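Local coordinates for protein FACT complex subunit POB3 (Chaetomium thermophilum var. thermophilum, PDB 4KHB) that probably reorganizes nucleosomes as a subunit of the FACT histone chaperone; its N-terminal part, with PH-like domains, pairs with Spt16D, at residues H[100-105]-H[125-130]; H[135-140]-H[150-155]; H[146-151]-H[183-188]. One frame throughout, in Å; residues are numbered along the deposited sequence.

Contact 1 of 3, residues H[100-105]-H[125-130]. With SO4 (sulfate ion), chain P; SO4 (sulfate ion), chain Q.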
ATOM      1  N   ASN H 100      -0.385   9.014 -15.020  1.00 14.92           N
ATOM      2  CA  ASN H 100       0.518   7.887 -14.842  1.00 11.48           C
ATOM      3  C   ASN H 100       1.348   8.117 -13.586  1.00 10.10           C
ATOM      4  O   ASN H 100       2.173   9.032 -13.534  1.00 13.73           O
ATOM      5  CB  ASN H 100       1.422   7.717 -16.067  1.00 12.59           C
ATOM      6  CG  ASN H 100       2.214   6.418 -16.040  1.00 19.73           C
ATOM      7  OD1 ASN H 100       2.810   6.055 -15.024  1.00 17.31           O
ATOM      8  ND2 ASN H 100       2.222   5.711 -17.161  1.00 20.44           N
ATOM      9  N   LYS H 101       1.128   7.281 -12.576  1.00 13.14           N
ATOM     10  CA  LYS H 101       1.733   7.492 -11.268  1.00 11.49           C
ATOM     11  C   LYS H 101       2.600   6.307 -10.872  1.00 13.08           C
ATOM     12  O   LYS H 101       2.114   5.364 -10.244  1.00 15.00           O
ATOM     13  CB  LYS H 101       0.635   7.701 -10.222  1.00 19.76           C
ATOM     14  CG  LYS H 101       1.124   8.286  -8.902  1.00 19.30           C
ATOM     15  CD  LYS H 101       1.413   9.775  -9.022  1.00 20.73           C
ATOM     16  CE  LYS H 101       1.240  10.482  -7.684  1.00 28.22           C
ATOM     17  NZ  LYS H 101       1.575  11.933  -7.767  1.00 38.04           N
ATOM     18  N   GLU H 102       3.880   6.354 -11.238  1.00 10.57           N
ATOM     19  CA  GLU H 102       4.809   5.294 -10.857  1.00 12.03           C
ATOM     20  C   GLU H 102       5.057   5.290  -9.358  1.00 12.21           C
ATOM     21  O   GLU H 102       5.182   6.345  -8.730  1.00  8.42           O
ATOM     22  CB  GLU H 102       6.157   5.440 -11.572  1.00 11.28           C
ATOM     23  CG  GLU H 102       6.205   4.885 -12.988  1.00 18.33           C
ATOM     24  CD  GLU H 102       7.626   4.790 -13.517  1.00 22.82           C
ATOM     25  OE1 GLU H 102       8.546   4.536 -12.711  1.00 22.99           O
ATOM     26  OE2 GLU H 102       7.822   4.951 -14.740  1.00 24.74           O
ATOM     27  N   HIS H 103       5.128   4.092  -8.790  1.00 10.56           N
ATOM     28  CA  HIS H 103       5.499   3.939  -7.392  1.00  9.42           C
ATOM     29  C   HIS H 103       6.973   3.571  -7.255  1.00  7.22           C
ATOM     30  O   HIS H 103       7.562   2.986  -8.171  1.00  9.90           O
ATOM     31  CB  HIS H 103       4.597   2.908  -6.710  1.00  7.98           C
ATOM     32  CG  HIS H 103       3.210   3.409  -6.442  1.00 10.73           C
ATOM     33  ND1 HIS H 103       2.316   3.706  -7.448  1.00 11.37           N
ATOM     34  CD2 HIS H 103       2.571   3.675  -5.279  1.00 12.46           C
ATOM     35  CE1 HIS H 103       1.182   4.127  -6.915  1.00 12.86           C
ATOM     36  NE2 HIS H 103       1.311   4.117  -5.600  1.00 13.27           N
ATOM     37  N   SER H 104       7.562   3.910  -6.111  1.00  8.47           N
ATOM     38  CA  SER H 104       8.977   3.639  -5.855  1.00  7.65           C
ATOM     39  C   SER H 104       9.215   2.152  -5.599  1.00  8.41           C
ATOM     40  O   SER H 104       8.441   1.508  -4.886  1.00  6.31           O
ATOM     41  CB  SER H 104       9.472   4.470  -4.665  1.00  7.14           C
ATOM     42  OG  SER H 104      10.844   4.229  -4.414  1.00  8.76           O
ATOM     43  N   LEU H 105      10.276   1.606  -6.189  1.00  9.53           N
ATOM     44  CA  LEU H 105      10.571   0.183  -6.038  1.00  8.37           C
ATOM     45  C   LEU H 105      11.931  -0.114  -5.396  1.00 10.16           C
ATOM     46  O   LEU H 105      12.348  -1.273  -5.346  1.00 12.95           O
ATOM     47  CB  LEU H 105      10.493  -0.508  -7.406  1.00  9.26           C
ATOM     48  CG  LEU H 105       9.125  -0.561  -8.097  1.00 11.98           C
ATOM     49  CD1 LEU H 105       9.241  -1.199  -9.470  1.00 16.15           C
ATOM     50  CD2 LEU H 105       8.120  -1.312  -7.247  1.00  8.16           C
ATOM     51  N   GLN H 125      11.749  10.056  -2.545  1.00  5.76           N
ATOM     52  CA  GLN H 125      12.190  10.991  -3.583  1.00  8.15           C
ATOM     53  C   GLN H 125      11.045  11.386  -4.517  1.00  9.34           C
ATOM     54  O   GLN H 125      11.174  11.326  -5.743  1.00  8.08           O
ATOM     55  CB  GLN H 125      13.380  10.433  -4.369  1.00  7.99           C
ATOM     56  CG  GLN H 125      14.693  10.501  -3.591  1.00  9.73           C
ATOM     57  CD  GLN H 125      15.198  11.925  -3.429  1.00 17.21           C
ATOM     58  OE1 GLN H 125      15.066  12.752  -4.334  1.00 14.32           O
ATOM     59  NE2 GLN H 125      15.770  12.220  -2.269  1.00 13.48           N
ATOM     60  N   ASN H 126       9.927  11.765  -3.902  1.00  7.73           N
ATOM     61  CA  ASN H 126       8.741  12.278  -4.592  1.00 10.12           C
ATOM     62  C   ASN H 126       7.941  11.246  -5.396  1.00  6.82           C
ATOM     63  O   ASN H 126       7.099  11.609  -6.216  1.00  4.81           O
ATOM     64  CB  ASN H 126       9.070  13.516  -5.433  1.00  7.94           C
ATOM     65  CG  ASN H 126       8.991  14.801  -4.629  1.00 22.00           C
ATOM     66  OD1 ASN H 126       7.904  15.252  -4.267  1.00 23.54           O
ATOM     67  ND2 ASN H 126      10.144  15.398  -4.348  1.00 21.93           N
ATOM     68  N   ARG H 127       8.204   9.966  -5.152  1.00  6.63           N
ATOM     69  CA  ARG H 127       7.387   8.899  -5.718  1.00  7.40           C
ATOM     70  C   ARG H 127       6.835   8.038  -4.589  1.00  5.07           C
ATOM     71  O   ARG H 127       7.577   7.616  -3.699  1.00  7.44           O
ATOM     72  CB  ARG H 127       8.189   8.057  -6.719  1.00  5.21           C
ATOM     73  CG  ARG H 127       8.644   8.835  -7.946  1.00  6.97           C
ATOM     74  CD  ARG H 127       9.336   7.952  -8.972  1.00  5.71           C
ATOM     75  NE  ARG H 127       9.887   8.740 -10.072  1.00  7.18           N
ATOM     76  CZ  ARG H 127      10.904   8.353 -10.836  1.00  8.25           C
ATOM     77  NH1 ARG H 127      11.488   7.179 -10.630  1.00  7.61           N
ATOM     78  NH2 ARG H 127      11.340   9.141 -11.808  1.00  5.75           N
ATOM     79  N   PRO H 128       5.522   7.774  -4.627  1.00  7.40           N
ATOM     80  CA  PRO H 128       4.836   7.058  -3.547  1.00  9.23           C
ATOM     81  C   PRO H 128       5.307   5.619  -3.400  1.00  6.92           C
ATOM     82  O   PRO H 128       5.371   4.888  -4.386  1.00  6.90           O
ATOM     83  CB  PRO H 128       3.364   7.093  -3.985  1.00  9.28           C
ATOM     84  CG  PRO H 128       3.411   7.261  -5.472  1.00  9.66           C
ATOM     85  CD  PRO H 128       4.609   8.130  -5.728  1.00  7.10           C
ATOM     86  N   ALA H 129       5.647   5.224  -2.180  1.00  9.30           N
ATOM     87  CA  ALA H 129       5.927   3.825  -1.894  1.00 11.91           C
ATOM     88  C   ALA H 129       4.620   3.129  -1.540  1.00  7.08           C
ATOM     89  O   ALA H 129       4.362   2.004  -1.977  1.00 11.04           O
ATOM     90  CB  ALA H 129       6.925   3.697  -0.754  1.00  4.98           C
ATOM     91  N   PHE H 130       3.802   3.813  -0.741  1.00  6.90           N
ATOM     92  CA  PHE H 130       2.474   3.320  -0.378  1.00 13.54           C
ATOM     93  C   PHE H 130       1.523   4.437   0.063  1.00 11.82           C
ATOM     94  O   PHE H 130       1.957   5.543   0.393  1.00 10.77           O
ATOM     95  CB  PHE H 130       2.568   2.231   0.692  1.00  9.32           C
ATOM     96  CG  PHE H 130       3.204   2.685   1.974  1.00  8.82           C
ATOM     97  CD1 PHE H 130       2.425   3.139   3.030  1.00  8.13           C
ATOM     98  CD2 PHE H 130       4.582   2.635   2.133  1.00  7.50           C
ATOM     99  CE1 PHE H 130       3.009   3.546   4.218  1.00 10.22           C
ATOM    100  CE2 PHE H 130       5.175   3.040   3.314  1.00  4.16           C
ATOM    101  CZ  PHE H 130       4.387   3.496   4.360  1.00  4.89           C
TER
HETATM  102  S   SO4 P 201      12.162   4.588  -7.813  1.00 12.86           S
HETATM  103  O1  SO4 P 201      13.443   5.036  -8.339  1.00  7.42           O
HETATM  104  O2  SO4 P 201      11.093   4.950  -8.731  1.00 10.72           O
HETATM  105  O3  SO4 P 201      12.187   3.144  -7.646  1.00 10.69           O
HETATM  106  O4  SO4 P 201      11.915   5.216  -6.526  1.00 12.72           O
HETATM  107  S   SO4 Q 202      14.804   8.211 -12.181  1.00  9.69           S
HETATM  108  O1  SO4 Q 202      16.029   8.169 -12.965  1.00  8.87           O
HETATM  109  O2  SO4 Q 202      13.780   8.954 -12.901  1.00 10.23           O
HETATM  110  O3  SO4 Q 202      14.339   6.852 -11.949  1.00 10.64           O
HETATM  111  O4  SO4 Q 202      15.069   8.857 -10.905  1.00  8.82           O
HETATM  112  O   HOH W   1       5.997   0.649  -3.992  1.00  8.97           O
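Arg127 NH1 donates to two sulfate ions, and one of them, the chain P ion, joins it to Ser104 across the contact. NH1 reaches O2 of that ion at 3.0 Å, in the plane of the guanidinium. Ser104 OG, anti to its backbone N (chi1 -179°), is thereby placed to give O4 a bond of 2.6 Å. Leu105 N adds a nearly straight third bond (172°). The chain Q ion takes the second bond of NH1 and one from NH2; both ions probably come from the crystallisation liquor. Glu102 OE1, 4.5 Å from Arg127 NH1 and well out of the guanidinium plane, offers charge attraction alone. The loop after strand 98-100 runs past strand 127-133, the third strand of an antiparallel sheet in the SSRP1-family, PH-like region, and Ser104 N donates to Pro128 O at 3.0 Å. Pro128 also lies over one face of His103, CG 3.8 Å from the ring centroid in a CH-pi contact, the side chains crossing at about a right angle. His103 NE2 is hydrogen-bonded to Glu131 OE2; an alanine here would probably leave Glu131 without that partner and Pro128 CG without the ring face it packs on. A water donates to both Ser104 O and Ala129 O.

Contact 2 of 3, residues H[135-140]-H[150-155]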
ATOM      1  N   SER H 135     -10.097   6.773   5.563  1.00 10.31           N
ATOM      2  CA  SER H 135     -11.262   5.977   5.939  1.00 16.31           C
ATOM      3  C   SER H 135     -10.884   4.645   6.585  1.00 15.79           C
ATOM      4  O   SER H 135     -11.703   4.026   7.266  1.00 18.97           O
ATOM      5  CB  SER H 135     -12.154   5.739   4.717  1.00 12.54           C
ATOM      6  OG  SER H 135     -11.450   5.061   3.692  1.00 23.97           O
ATOM      7  N   GLU H 136      -9.646   4.207   6.370  1.00 14.97           N
ATOM      8  CA  GLU H 136      -9.170   2.952   6.945  1.00 14.01           C
ATOM      9  C   GLU H 136      -8.604   3.127   8.349  1.00 14.39           C
ATOM     10  O   GLU H 136      -8.470   2.155   9.094  1.00 13.51           O
ATOM     11  CB  GLU H 136      -8.102   2.330   6.043  1.00 12.38           C
ATOM     12  CG  GLU H 136      -8.637   1.781   4.732  1.00 19.81           C
ATOM     13  CD  GLU H 136      -9.500   0.556   4.937  1.00 26.83           C
ATOM     14  OE1 GLU H 136      -9.037  -0.392   5.608  1.00 24.14           O
ATOM     15  OE2 GLU H 136     -10.640   0.540   4.431  1.00 24.85           O
ATOM     16  N   ILE H 137      -8.278   4.365   8.710  1.00 14.31           N
ATOM     17  CA  ILE H 137      -7.564   4.631   9.954  1.00 12.28           C
ATOM     18  C   ILE H 137      -8.496   4.684  11.168  1.00 14.70           C
ATOM     19  O   ILE H 137      -9.438   5.478  11.210  1.00 12.05           O
ATOM     20  CB  ILE H 137      -6.746   5.946   9.851  1.00 13.62           C
ATOM     21  CG1 ILE H 137      -5.712   5.836   8.723  1.00 13.61           C
ATOM     22  CG2 ILE H 137      -6.069   6.272  11.181  1.00 11.54           C
ATOM     23  CD1 ILE H 137      -4.892   7.096   8.502  1.00  8.27           C
ATOM     24  N   ALA H 138      -8.213   3.838  12.156  1.00 16.01           N
ATOM     25  CA  ALA H 138      -9.011   3.760  13.375  1.00 14.30           C
ATOM     26  C   ALA H 138      -8.542   4.802  14.380  1.00 15.41           C
ATOM     27  O   ALA H 138      -9.353   5.446  15.050  1.00 16.09           O
ATOM     28  CB  ALA H 138      -8.941   2.360  13.980  1.00 13.89           C
ATOM     29  N   ASN H 139      -7.225   4.962  14.486  1.00 16.44           N
ATOM     30  CA  ASN H 139      -6.662   5.952  15.396  1.00 15.54           C
ATOM     31  C   ASN H 139      -5.300   6.492  14.984  1.00 16.33           C
ATOM     32  O   ASN H 139      -4.529   5.826  14.288  1.00 15.99           O
ATOM     33  CB  ASN H 139      -6.572   5.379  16.816  1.00 21.20           C
ATOM     34  CG  ASN H 139      -7.489   6.082  17.791  1.00 26.45           C
ATOM     35  OD1 ASN H 139      -8.647   5.702  17.952  1.00 44.44           O
ATOM     36  ND2 ASN H 139      -6.977   7.116  18.449  1.00 33.21           N
ATOM     37  N   THR H 140      -5.017   7.709  15.432  1.00 16.57           N
ATOM     38  CA  THR H 140      -3.732   8.345  15.199  1.00 20.28           C
ATOM     39  C   THR H 140      -3.226   8.771  16.562  1.00 28.37           C
ATOM     40  O   THR H 140      -3.883   9.543  17.266  1.00 33.06           O
ATOM     41  CB  THR H 140      -3.845   9.568  14.272  1.00 23.38           C
ATOM     42  OG1 THR H 140      -4.487   9.188  13.046  1.00 28.99           O
ATOM     43  CG2 THR H 140      -2.462  10.123  13.958  1.00 23.95           C
ATOM     44  N   VAL H 150      -0.201   4.937  13.584  1.00 13.74           N
ATOM     45  CA  VAL H 150      -1.438   4.889  12.815  1.00 12.47           C
ATOM     46  C   VAL H 150      -2.014   3.487  12.935  1.00 10.81           C
ATOM     47  O   VAL H 150      -1.426   2.522  12.443  1.00 13.39           O
ATOM     48  CB  VAL H 150      -1.208   5.236  11.331  1.00 12.57           C
ATOM     49  CG1 VAL H 150      -2.515   5.176  10.564  1.00 11.56           C
ATOM     50  CG2 VAL H 150      -0.583   6.610  11.199  1.00  7.80           C
ATOM     51  N   GLU H 151      -3.166   3.380  13.590  1.00 17.36           N
ATOM     52  CA  GLU H 151      -3.740   2.079  13.921  1.00 17.87           C
ATOM     53  C   GLU H 151      -4.964   1.727  13.087  1.00 13.32           C
ATOM     54  O   GLU H 151      -5.735   2.601  12.682  1.00 14.23           O
ATOM     55  CB  GLU H 151      -4.078   1.999  15.414  1.00 16.77           C
ATOM     56  CG  GLU H 151      -3.207   2.874  16.300  1.00 26.81           C
ATOM     57  CD  GLU H 151      -3.393   2.568  17.772  1.00 39.56           C
ATOM     58  OE1 GLU H 151      -2.836   3.309  18.608  1.00 48.84           O
ATOM     59  OE2 GLU H 151      -4.088   1.582  18.093  1.00 47.10           O
ATOM     60  N   PHE H 152      -5.132   0.432  12.838  1.00 11.72           N
ATOM     61  CA  PHE H 152      -6.252  -0.058  12.052  1.00 15.64           C
ATOM     62  C   PHE H 152      -7.104  -1.028  12.862  1.00 16.94           C
ATOM     63  O   PHE H 152      -6.639  -1.602  13.848  1.00 19.55           O
ATOM     64  CB  PHE H 152      -5.735  -0.729  10.780  1.00 11.93           C
ATOM     65  CG  PHE H 152      -4.806   0.136   9.981  1.00 16.40           C
ATOM     66  CD1 PHE H 152      -5.309   1.071   9.089  1.00 14.84           C
ATOM     67  CD2 PHE H 152      -3.431   0.024  10.130  1.00 14.67           C
ATOM     68  CE1 PHE H 152      -4.458   1.877   8.353  1.00 15.60           C
ATOM     69  CE2 PHE H 152      -2.574   0.827   9.400  1.00 15.43           C
ATOM     70  CZ  PHE H 152      -3.087   1.754   8.507  1.00 12.89           C
ATOM     71  N   ALA H 153      -8.352  -1.208  12.440  1.00 19.00           N
ATOM     72  CA  ALA H 153      -9.256  -2.151  13.089  1.00 23.44           C
ATOM     73  C   ALA H 153      -9.706  -3.202  12.091  1.00 24.51           C
ATOM     74  O   ALA H 153     -10.830  -3.141  11.589  1.00 29.00           O
ATOM     75  CB  ALA H 153     -10.461  -1.425  13.660  1.00 24.08           C
ATOM     76  N   PRO H 154      -8.824  -4.167  11.790  1.00 25.35           N
ATOM     77  CA  PRO H 154      -9.165  -5.191  10.800  1.00 24.87           C
ATOM     78  C   PRO H 154     -10.217  -6.151  11.338  1.00 28.31           C
ATOM     79  O   PRO H 154     -10.937  -6.777  10.559  1.00 35.52           O
ATOM     80  CB  PRO H 154      -7.834  -5.916  10.586  1.00 23.31           C
ATOM     81  CG  PRO H 154      -7.112  -5.750  11.883  1.00 22.21           C
ATOM     82  CD  PRO H 154      -7.474  -4.367  12.348  1.00 22.75           C
ATOM     83  N   GLY H 155     -10.299  -6.262  12.661  1.00 30.14           N
ATOM     84  CA  GLY H 155     -11.211  -7.195  13.294  1.00 43.14           C
ATOM     85  C   GLY H 155     -12.251  -6.499  14.148  1.00 48.14           C
ATOM     86  O   GLY H 155     -13.452  -6.706  13.975  1.00 58.56           O
TER
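Strands 137-140 and 150-152 run antiparallel, their axes 4.7 Å apart at closest approach and their directions 147° from each other. The pairing is that of a beta hairpin within the SSRP1-family PH-like region, and it is interrupted by a classic beta bulge: Ala138 and Asn139 both face Glu151. Glu151 O accordingly takes two N-H groups, a sound bond from Ala138 N at 2.8 Å and a weak one from Asn139 N at 3.3 Å. Glu151 N returns a bond to Asn139 O at 2.9 Å and almost straight (177°), and regular pairing goes on at Thr140 and Val150.

The side chains add mainly apolar contacts. Val150 holds CG1 anti to its backbone N (chi1 180°), and this methyl meets the Ile137 branch, with Ile137 CD1 and CG1 each 3.7 Å from Val150 CG1. Ile137 CG1 also approaches the Phe152 ring obliquely. Ile132 of strand 127-133 packs against both Ile137 and Phe152, and Met41 of the Spt16D chain packs on Phe152 too. At the edge of the Phe152 ring, near its plane, stands Glu136 O, 3.3 Å from Phe152 CD1; this carbonyl accepts a hydrogen bond from Ser168 OG. Of the two glutamates, Glu136 is hydrogen-bonded through OE1 to Ala171 N, and Glu151 OE1 bonds to Asn141 ND2, further along strand 137-144. Two small side chains also meet, Ala138 CB lying 4.1 Å from Ala153 CB.

Contact 3 of 3, residues H[146-151]-H[183-188]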
ATOM      1  N   ASN H 146      10.086  11.244  17.923  1.00 46.54           N
ATOM      2  CA  ASN H 146       9.078  12.095  17.306  1.00 40.83           C
ATOM      3  C   ASN H 146       8.347  10.964  16.594  1.00 36.72           C
ATOM      4  O   ASN H 146       8.632  10.671  15.434  1.00 35.32           O
ATOM      5  CB  ASN H 146       9.757  13.051  16.326  1.00 38.94           C
ATOM      6  CG  ASN H 146      10.621  14.090  17.017  1.00 40.01           C
ATOM      7  OD1 ASN H 146      10.173  15.203  17.288  1.00 41.96           O
ATOM      8  ND2 ASN H 146      11.840  13.705  17.371  1.00 32.03           N
ATOM      9  N   GLU H 147       7.397  10.331  17.275  1.00 30.82           N
ATOM     10  CA  GLU H 147       6.758   9.169  16.660  1.00 25.94           C
ATOM     11  C   GLU H 147       5.231   9.164  16.679  1.00 24.28           C
ATOM     12  O   GLU H 147       4.599   9.407  17.711  1.00 26.57           O
ATOM     13  CB  GLU H 147       7.283   7.901  17.342  1.00 29.00           C
ATOM     14  CG  GLU H 147       6.837   6.600  16.703  1.00 27.27           C
ATOM     15  CD  GLU H 147       7.511   5.396  17.329  1.00 35.60           C
ATOM     16  OE1 GLU H 147       6.805   4.424  17.663  1.00 38.39           O
ATOM     17  OE2 GLU H 147       8.751   5.415  17.467  1.00 46.00           O
ATOM     18  N   ILE H 148       4.658   8.874  15.513  1.00 23.11           N
ATOM     19  CA  ILE H 148       3.214   8.819  15.328  1.00 16.59           C
ATOM     20  C   ILE H 148       2.781   7.391  15.012  1.00 25.84           C
ATOM     21  O   ILE H 148       3.373   6.735  14.153  1.00 24.41           O
ATOM     22  CB  ILE H 148       2.761   9.734  14.167  1.00 19.69           C
ATOM     23  CG1 ILE H 148       3.555  11.045  14.151  1.00 24.72           C
ATOM     24  CG2 ILE H 148       1.257   9.983  14.228  1.00 21.90           C
ATOM     25  CD1 ILE H 148       3.319  11.934  15.362  1.00 27.32           C
ATOM     26  N   ALA H 149       1.754   6.907  15.706  1.00 20.28           N
ATOM     27  CA  ALA H 149       1.225   5.574  15.444  1.00 20.64           C
ATOM     28  C   ALA H 149      -0.092   5.672  14.687  1.00 19.22           C
ATOM     29  O   ALA H 149      -0.995   6.404  15.099  1.00 17.17           O
ATOM     30  CB  ALA H 149       1.036   4.810  16.748  1.00 17.64           C
ATOM     31  N   VAL H 150      -0.201   4.937  13.584  1.00 13.74           N
ATOM     32  CA  VAL H 150      -1.438   4.889  12.815  1.00 12.47           C
ATOM     33  C   VAL H 150      -2.014   3.487  12.935  1.00 10.81           C
ATOM     34  O   VAL H 150      -1.426   2.522  12.443  1.00 13.39           O
ATOM     35  CB  VAL H 150      -1.208   5.236  11.331  1.00 12.57           C
ATOM     36  CG1 VAL H 150      -2.515   5.176  10.564  1.00 11.56           C
ATOM     37  CG2 VAL H 150      -0.583   6.610  11.199  1.00  7.80           C
ATOM     38  N   GLU H 151      -3.166   3.380  13.590  1.00 17.36           N
ATOM     39  CA  GLU H 151      -3.740   2.079  13.921  1.00 17.87           C
ATOM     40  C   GLU H 151      -4.964   1.727  13.087  1.00 13.32           C
ATOM     41  O   GLU H 151      -5.735   2.601  12.682  1.00 14.23           O
ATOM     42  CB  GLU H 151      -4.078   1.999  15.414  1.00 16.77           C
ATOM     43  CG  GLU H 151      -3.207   2.874  16.300  1.00 26.81           C
ATOM     44  CD  GLU H 151      -3.393   2.568  17.772  1.00 39.56           C
ATOM     45  OE1 GLU H 151      -2.836   3.309  18.608  1.00 48.84           O
ATOM     46  OE2 GLU H 151      -4.088   1.582  18.093  1.00 47.10           O
ATOM     47  N   PHE H 183       5.504   5.989  12.244  1.00 13.28           N
ATOM     48  CA  PHE H 183       6.379   6.858  11.472  1.00 12.99           C
ATOM     49  C   PHE H 183       7.240   7.682  12.415  1.00 17.53           C
ATOM     50  O   PHE H 183       6.770   8.123  13.468  1.00 20.29           O
ATOM     51  CB  PHE H 183       5.552   7.800  10.592  1.00 11.91           C
ATOM     52  CG  PHE H 183       4.748   7.098   9.534  1.00  9.62           C
ATOM     53  CD1 PHE H 183       5.307   6.816   8.296  1.00  7.73           C
ATOM     54  CD2 PHE H 183       3.432   6.730   9.774  1.00  9.67           C
ATOM     55  CE1 PHE H 183       4.572   6.172   7.317  1.00  8.36           C
ATOM     56  CE2 PHE H 183       2.688   6.085   8.802  1.00  9.85           C
ATOM     57  CZ  PHE H 183       3.259   5.805   7.570  1.00  8.28           C
ATOM     58  N   TYR H 184       8.501   7.884  12.044  1.00 13.13           N
ATOM     59  CA  TYR H 184       9.335   8.856  12.730  1.00 15.43           C
ATOM     60  C   TYR H 184       9.317  10.144  11.925  1.00 19.23           C
ATOM     61  O   TYR H 184       9.849  10.199  10.814  1.00 15.65           O
ATOM     62  CB  TYR H 184      10.765   8.339  12.894  1.00 18.32           C
ATOM     63  CG  TYR H 184      11.715   9.386  13.422  1.00 22.72           C
ATOM     64  CD1 TYR H 184      11.683   9.762  14.757  1.00 35.65           C
ATOM     65  CD2 TYR H 184      12.660   9.979  12.595  1.00 26.65           C
ATOM     66  CE1 TYR H 184      12.544  10.717  15.249  1.00 34.15           C
ATOM     67  CE2 TYR H 184      13.531  10.931  13.079  1.00 31.32           C
ATOM     68  CZ  TYR H 184      13.467  11.295  14.408  1.00 35.19           C
ATOM     69  OH  TYR H 184      14.329  12.245  14.901  1.00 36.84           O
ATOM     70  N   ILE H 185       8.705  11.176  12.497  1.00 17.88           N
ATOM     71  CA  ILE H 185       8.559  12.463  11.829  1.00 20.10           C
ATOM     72  C   ILE H 185       9.097  13.576  12.717  1.00 22.17           C
ATOM     73  O   ILE H 185       8.434  13.986  13.670  1.00 30.58           O
ATOM     74  CB  ILE H 185       7.079  12.759  11.493  1.00 17.74           C
ATOM     75  CG1 ILE H 185       6.455  11.602  10.701  1.00 18.09           C
ATOM     76  CG2 ILE H 185       6.951  14.068  10.724  1.00 15.50           C
ATOM     77  CD1 ILE H 185       4.991  11.803  10.345  1.00 14.06           C
ATOM     78  N   PRO H 186      10.297  14.082  12.394  1.00 26.90           N
ATOM     79  CA  PRO H 186      10.901  15.150  13.205  1.00 28.47           C
ATOM     80  C   PRO H 186      10.094  16.446  13.167  1.00 39.65           C
ATOM     81  O   PRO H 186       9.344  16.683  12.221  1.00 36.77           O
ATOM     82  CB  PRO H 186      12.286  15.362  12.570  1.00 31.15           C
ATOM     83  CG  PRO H 186      12.378  14.459  11.391  1.00 26.79           C
ATOM     84  CD  PRO H 186      11.079  13.750  11.190  1.00 26.55           C
ATOM     85  N   GLY H 187      10.284  17.284  14.182  1.00 50.14           N
ATOM     86  CA  GLY H 187       9.498  18.490  14.385  1.00 44.42           C
ATOM     87  C   GLY H 187       7.995  18.582  14.618  1.00 50.65           C
ATOM     88  O   GLY H 187       7.348  19.537  14.186  1.00 51.89           O
ATOM     89  N   THR H 188       7.442  17.575  15.291  1.00 62.54           N
ATOM     90  CA  THR H 188       6.169  17.855  15.955  1.00 70.81           C
ATOM     91  C   THR H 188       6.324  17.611  17.457  1.00 62.99           C
ATOM     92  O   THR H 188       5.357  17.722  18.214  1.00 61.64           O
ATOM     93  CB  THR H 188       4.985  17.040  15.389  1.00 71.45           C
ATOM     94  OG1 THR H 188       5.342  16.495  14.115  1.00 69.01           O
ATOM     95  CG2 THR H 188       3.758  17.936  15.210  1.00 56.38           C
TER
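The Tyr184 ring and the Asn146 amide cross obliquely, their planes 78° apart, with Asn146 ND2 3.7 Å from Tyr184 CE1. The carbonyl of the same asparagine also nears this ring, Asn146 O standing 3.3 Å from Tyr184 CD1 in an approach that is likewise oblique. Tyr184 CG is set anti to its backbone N (chi1 172°), the position from which the ring reaches Asn146. At the edge of the Phe183 ring, near its plane, lies Val150 CG2, 4.1 Å from Phe183 CE2.

These rings sit on strand 177-184, which pairs antiparallel with strand 147-152 in the second PH-like part of the chain, and the sheet runs on across the interface, since Phe183 and Tyr184 also pair with a strand of the Spt16D chain. Within the POB3 chain, Ile148 and Phe183 form a hydrogen-bonded pair: Ile148 N donates to Phe183 O, and Phe183 N to Ile148 O, each at 3.0 Å and 166°, with the donor in the carbonyl plane. Next to it comes the non-hydrogen-bonded pair of Glu147 and Tyr184, where Glu147 CA makes a CA-H...O contact with Phe183 O at 3.4 Å. Asn146 O has two partners, a hydrogen bond from Ile185 N at 3.0 Å and a CA-H...O contact from Tyr184 CA.

Glu147, on the same face of the sheet as Tyr184, extends its side chain to the Spt16D chain, where Glu147 OE2 forms a salt bridge with Arg94 of that subunit, which probably offsets its charge. The other face bears Ile148 and Phe183. Aliphatic packing adds to the backbone pairing, with Ile148 CG1 4.1 Å from Ile185 CD1.

In the fold
Contacts 2 and 3 belong to one three-stranded sheet, with strand 147-152 in its middle: contact 2 pairs it with strand 137-144, contact 3 with strand 177-184, and Val150 and Glu151 serve both. Thr140 CG2 of contact 2 also packs on Ile148 CG2 of contact 3. Contact 1 lies apart, its centre about 21 Å from that of contact 3, though Phe130 still touches Phe183. All three are partly buried. Backbone bonds dominate contacts 2 and 3; the former has a bulge, and the latter is set apart by a strand that also pairs with one of Spt16D. Contact 1 has one direct backbone bond and a ring contact, supplemented in the crystal by sulfates.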